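Local coordinates for protein D-alanyl transferase DltD (Enterococcus faecalis, PDB 6O93) that probably transfers D-alanine to lipoteichoic acid at the outer face of the cell membrane, as a membrane-bound member of the SGNH hydrolase clan, at residues S50-S53 with P57-L60; Q213-Y218 with D224-K229. All blocks are in the same frame, centred on the assembly; numbering follows the deposited sequence.

Contact 1: residues S50-S53 with P57-L60; sequences SRFS and PSVL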
loop_
_atom_site.group_PDB
_atom_site.type_symbol
_atom_site.label_atom_id
_atom_site.label_comp_id
_atom_site.label_asym_id
_atom_site.label_seq_id
_atom_site.Cartn_x
_atom_site.Cartn_y
_atom_site.Cartn_z
ATOM N N SER A 50 -8.997 0.390 4.779
ATOM C CA SER A 50 -10.448 0.458 4.899
ATOM C C SER A 50 -10.929 0.534 6.342
ATOM O O SER A 50 -12.135 0.689 6.567
ATOM C CB SER A 50 -11.090 -0.755 4.219
ATOM O OG SER A 50 -10.741 -1.958 4.884
ATOM N N ARG A 51 -10.028 0.433 7.320
ATOM C CA ARG A 51 -10.403 0.476 8.734
ATOM C C ARG A 51 -10.694 1.925 9.117
ATOM O O ARG A 51 -9.905 2.609 9.775
ATOM C CB ARG A 51 -9.306 -0.130 9.598
ATOM C CG ARG A 51 -9.493 -1.612 9.870
ATOM C CD ARG A 51 -9.622 -2.420 8.590
ATOM N NE ARG A 51 -9.804 -3.839 8.876
ATOM C CZ ARG A 51 -9.884 -4.789 7.950
ATOM N NH1 ARG A 51 -9.796 -4.484 6.662
ATOM N NH2 ARG A 51 -10.048 -6.053 8.317
ATOM N N PHE A 52 -11.865 2.389 8.700
ATOM C CA PHE A 52 -12.257 3.770 8.924
ATOM C C PHE A 52 -12.782 3.972 10.340
ATOM O O PHE A 52 -13.381 3.079 10.945
ATOM C CB PHE A 52 -13.324 4.192 7.912
ATOM C CG PHE A 52 -12.767 4.840 6.677
ATOM C CD1 PHE A 52 -11.850 4.175 5.879
ATOM C CD2 PHE A 52 -13.169 6.114 6.308
ATOM C CE1 PHE A 52 -11.338 4.772 4.741
ATOM C CE2 PHE A 52 -12.662 6.715 5.172
ATOM C CZ PHE A 52 -11.746 6.042 4.386
ATOM N N SER A 53 -12.537 5.168 10.863
ATOM C CA SER A 53 -13.115 5.626 12.119
ATOM C C SER A 53 -12.959 7.139 12.155
ATOM O O SER A 53 -12.482 7.754 11.198
ATOM C CB SER A 53 -12.446 4.959 13.325
ATOM O OG SER A 53 -11.132 5.454 13.521
ATOM N N PRO A 57 -7.090 8.923 8.772
ATOM C CA PRO A 57 -6.616 10.165 8.137
ATOM C C PRO A 57 -7.601 10.775 7.154
ATOM O O PRO A 57 -7.650 12.004 7.029
ATOM C CB PRO A 57 -5.323 9.726 7.439
ATOM C CG PRO A 57 -4.851 8.558 8.230
ATOM C CD PRO A 57 -6.092 7.842 8.675
ATOM N N SER A 58 -8.383 9.959 6.442
ATOM C CA SER A 58 -9.375 10.505 5.522
ATOM C C SER A 58 -10.433 11.317 6.257
ATOM O O SER A 58 -10.944 12.305 5.717
ATOM C CB SER A 58 -10.037 9.378 4.727
ATOM O OG SER A 58 -9.114 8.756 3.851
ATOM N N VAL A 59 -10.774 10.921 7.484
ATOM C CA VAL A 59 -11.800 11.633 8.239
ATOM C C VAL A 59 -11.212 12.862 8.917
ATOM O O VAL A 59 -11.809 13.944 8.891
ATOM C CB VAL A 59 -12.458 10.687 9.259
ATOM C CG1 VAL A 59 -13.544 11.418 10.036
ATOM C CG2 VAL A 59 -13.026 9.462 8.557
ATOM N N LEU A 60 -10.038 12.718 9.535
ATOM C CA LEU A 60 -9.413 13.849 10.211
ATOM C C LEU A 60 -9.069 14.959 9.225
ATOM O O LEU A 60 -9.219 16.146 9.540
ATOM C CB LEU A 60 -8.161 13.383 10.957
ATOM C CG LEU A 60 -8.399 12.399 12.108
ATOM C CD1 LEU A 60 -7.089 11.843 12.632
ATOM C CD2 LEU A 60 -9.174 13.067 13.234
#
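F52 meets the first turn of helix 57-63 with the far end of its ring: CZ lies 3.8 Å from S58 CB, while CD2, on the same flank, reaches V59 CG2 at 4.0 Å. Both partners approach the ring obliquely, the serine methylene near its tip and the valine methyl lower down. A second touch comes from the backbone of the loop, where S53 O sits 3.2 Å from V59 CG2. The valine stands with CG1 anti to its backbone N (chi1 -179°), which places CG2 beside that N and brings it against both F52 CD2 and S53 O. The CB of S53 leaves its CA in the direction away from the helix, and the main-chain oxygen makes the touch.

Further out, the imidazole of H56 stacks on F52, and H56 ND1 accepts a hydrogen bond from S58 N, so one residue both packs on the ring and bonds to an amide in the first turn of the helix. S53 OG is bonded to F55 N in the short link between the segments. V207 of helix 204-211 touches both F52 and V59, and L72 of strand 69-73 touches F52 and S58, extending the apolar surroundings of the ring.

No hydrogen bond joins the two segments, and the contact is held by van der Waals packing. The polar bonds of S53 and H56 lie beside it, and the touch itself depends on shape, with a carbonyl oxygen against a methyl and no directional bond.

Contact 2: residues Q213-Y218 with D224-K229; sequences QLPATY and DQLAGK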
loop_
_atom_site.group_PDB
_atom_site.type_symbol
_atom_site.label_atom_id
_atom_site.label_comp_id
_atom_site.label_asym_id
_atom_site.label_seq_id
_atom_site.Cartn_x
_atom_site.Cartn_y
_atom_site.Cartn_z
ATOM N N GLN A 213 -18.361 12.866 15.378
ATOM C CA GLN A 213 -17.791 12.397 16.632
ATOM C C GLN A 213 -16.592 13.219 17.086
ATOM O O GLN A 213 -16.171 13.086 18.239
ATOM C CB GLN A 213 -17.364 10.929 16.505
ATOM C CG GLN A 213 -18.504 9.956 16.262
ATOM C CD GLN A 213 -18.017 8.530 16.072
ATOM O OE1 GLN A 213 -16.990 8.291 15.438
ATOM N NE2 GLN A 213 -18.752 7.576 16.630
ATOM N N LEU A 214 -16.039 14.058 16.218
ATOM C CA LEU A 214 -14.797 14.755 16.498
ATOM C C LEU A 214 -15.061 16.165 17.017
ATOM O O LEU A 214 -16.042 16.804 16.625
ATOM C CB LEU A 214 -13.938 14.838 15.233
ATOM C CG LEU A 214 -13.467 13.500 14.662
ATOM C CD1 LEU A 214 -13.002 13.686 13.230
ATOM C CD2 LEU A 214 -12.353 12.910 15.517
ATOM N N PRO A 215 -14.202 16.682 17.893
ATOM C CA PRO A 215 -14.360 18.067 18.345
ATOM C C PRO A 215 -14.112 19.055 17.215
ATOM O O PRO A 215 -13.538 18.730 16.174
ATOM C CB PRO A 215 -13.308 18.206 19.453
ATOM C CG PRO A 215 -12.303 17.157 19.161
ATOM C CD PRO A 215 -13.057 16.018 18.540
ATOM N N ALA A 216 -14.563 20.291 17.444
ATOM C CA ALA A 216 -14.475 21.321 16.414
ATOM C C ALA A 216 -13.031 21.683 16.091
ATOM O O ALA A 216 -12.728 22.046 14.949
ATOM C CB ALA A 216 -15.243 22.566 16.857
ATOM N N THR A 217 -12.134 21.604 17.071
ATOM C CA THR A 217 -10.727 21.914 16.868
ATOM C C THR A 217 -9.875 20.691 17.180
ATOM O O THR A 217 -10.233 19.857 18.019
ATOM C CB THR A 217 -10.277 23.100 17.736
ATOM O OG1 THR A 217 -10.630 22.865 19.105
ATOM C CG2 THR A 217 -10.931 24.385 17.255
ATOM N N TYR A 218 -8.741 20.594 16.490
ATOM C CA TYR A 218 -7.854 19.449 16.628
ATOM C C TYR A 218 -7.007 19.576 17.889
ATOM O O TYR A 218 -6.382 20.613 18.128
ATOM C CB TYR A 218 -6.952 19.332 15.398
ATOM C CG TYR A 218 -5.893 18.250 15.487
ATOM C CD1 TYR A 218 -4.676 18.487 16.118
ATOM C CD2 TYR A 218 -6.105 17.000 14.923
ATOM C CE1 TYR A 218 -3.707 17.503 16.194
ATOM C CE2 TYR A 218 -5.142 16.009 14.993
ATOM C CZ TYR A 218 -3.945 16.266 15.629
ATOM O OH TYR A 218 -2.987 15.281 15.698
ATOM N N ASP A 224 -6.716 11.322 21.417
ATOM C CA ASP A 224 -6.182 10.042 21.876
ATOM C C ASP A 224 -7.062 9.447 22.967
ATOM O O ASP A 224 -7.375 8.250 22.940
ATOM C CB ASP A 224 -4.749 10.223 22.379
ATOM C CG ASP A 224 -3.932 8.940 22.310
ATOM O OD1 ASP A 224 -4.278 8.047 21.510
ATOM O OD2 ASP A 224 -2.940 8.825 23.061
ATOM N N GLN A 225 -7.475 10.271 23.934
ATOM C CA GLN A 225 -8.374 9.801 24.982
ATOM C C GLN A 225 -9.737 9.427 24.414
ATOM O O GLN A 225 -10.327 8.415 24.811
ATOM C CB GLN A 225 -8.521 10.872 26.062
ATOM C CG GLN A 225 -7.245 11.144 26.846
ATOM C CD GLN A 225 -7.386 12.312 27.805
ATOM O OE1 GLN A 225 -8.198 13.214 27.591
ATOM N NE2 GLN A 225 -6.594 12.299 28.873
ATOM N N LEU A 226 -10.259 10.233 23.486
ATOM C CA LEU A 226 -11.553 9.929 22.884
ATOM C C LEU A 226 -11.500 8.621 22.103
ATOM O O LEU A 226 -12.469 7.852 22.097
ATOM C CB LEU A 226 -11.991 11.080 21.978
ATOM C CG LEU A 226 -13.346 10.920 21.285
ATOM C CD1 LEU A 226 -14.474 10.919 22.304
ATOM C CD2 LEU A 226 -13.552 12.019 20.255
ATOM N N ALA A 227 -10.374 8.350 21.440
ATOM C CA ALA A 227 -10.247 7.111 20.680
ATOM C C ALA A 227 -10.329 5.894 21.591
ATOM O O ALA A 227 -10.883 4.858 21.206
ATOM C CB ALA A 227 -8.934 7.109 19.897
ATOM N N GLY A 228 -9.788 6.001 22.805
ATOM C CA GLY A 228 -9.900 4.904 23.751
ATOM C C GLY A 228 -11.332 4.650 24.177
ATOM O O GLY A 228 -11.760 3.499 24.297
ATOM N N LYS A 229 -12.095 5.720 24.410
ATOM C CA LYS A 229 -13.487 5.566 24.820
ATOM C C LYS A 229 -14.320 4.944 23.705
ATOM O O LYS A 229 -15.092 4.007 23.943
ATOM C CB LYS A 229 -14.063 6.921 25.233
ATOM C CG LYS A 229 -13.395 7.529 26.456
ATOM C CD LYS A 229 -13.987 8.889 26.792
ATOM C CE LYS A 229 -13.341 9.487 28.032
ATOM N NZ LYS A 229 -13.891 10.835 28.354
#
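L226 carries this contact from the helical side, directing its CB toward the loop and presenting one methyl, CD2, to the incoming chain. That methyl lies 3.5 Å from Q213 O and 4.4 Å from P215 CD, so it meets a main-chain carbonyl and the CD methylene of the proline, on two residues of the loop separated by L214. The leucine reaches them because its CG is anti to the backbone N (chi1 -179°), with chi2 at 66° setting the two methyls. Q213 also starts out toward the helix, but its amide continues away from the leucine, and Q213 CB comes no nearer than 5.5 Å to L226 CD2; the backbone oxygen makes the closer touch.

The interaction is slight, a methyl against a carbonyl oxygen and a proline methylene, with 80 Å² buried over both sides and no hydrogen bond across it. Within the helix, K229 N bonds to Q225 O.

The loop 213-218 follows helix 204-211 and leads into helix 220-233, so L226 packs back on the connection that precedes its own helix. L223, one turn earlier, touches L214 and P215, and P215 O is hydrogen-bonded to Y64 OH just beyond helix 57-63. Toward helix 352-367, D224 forms a salt bridge with R353 and A227 packs on R353 and W352, so helix 220-233 meets the loop with L226 and helix 352-367 with another face.

Overall arrangement
Contacts 1 and 2 follow one another along the chain, and their centres are 13 Å apart. L214 joins them: its CD1 packs 3.9 Å from L60 CD2 and 4.0 Å from V59 CG1, bringing the 213-218 loop against helix 57-63. Contact 1 is the more central, about 15 Å from the centre of the chain against about 27 Å for contact 2 at the surface. It is also nearer the probable catalytic region: S47, H349 and D346 have the geometry of a Ser-His-Asp triad, and R51 touches H349. The bound sodium ion lies about 13 Å from the F52 side chain.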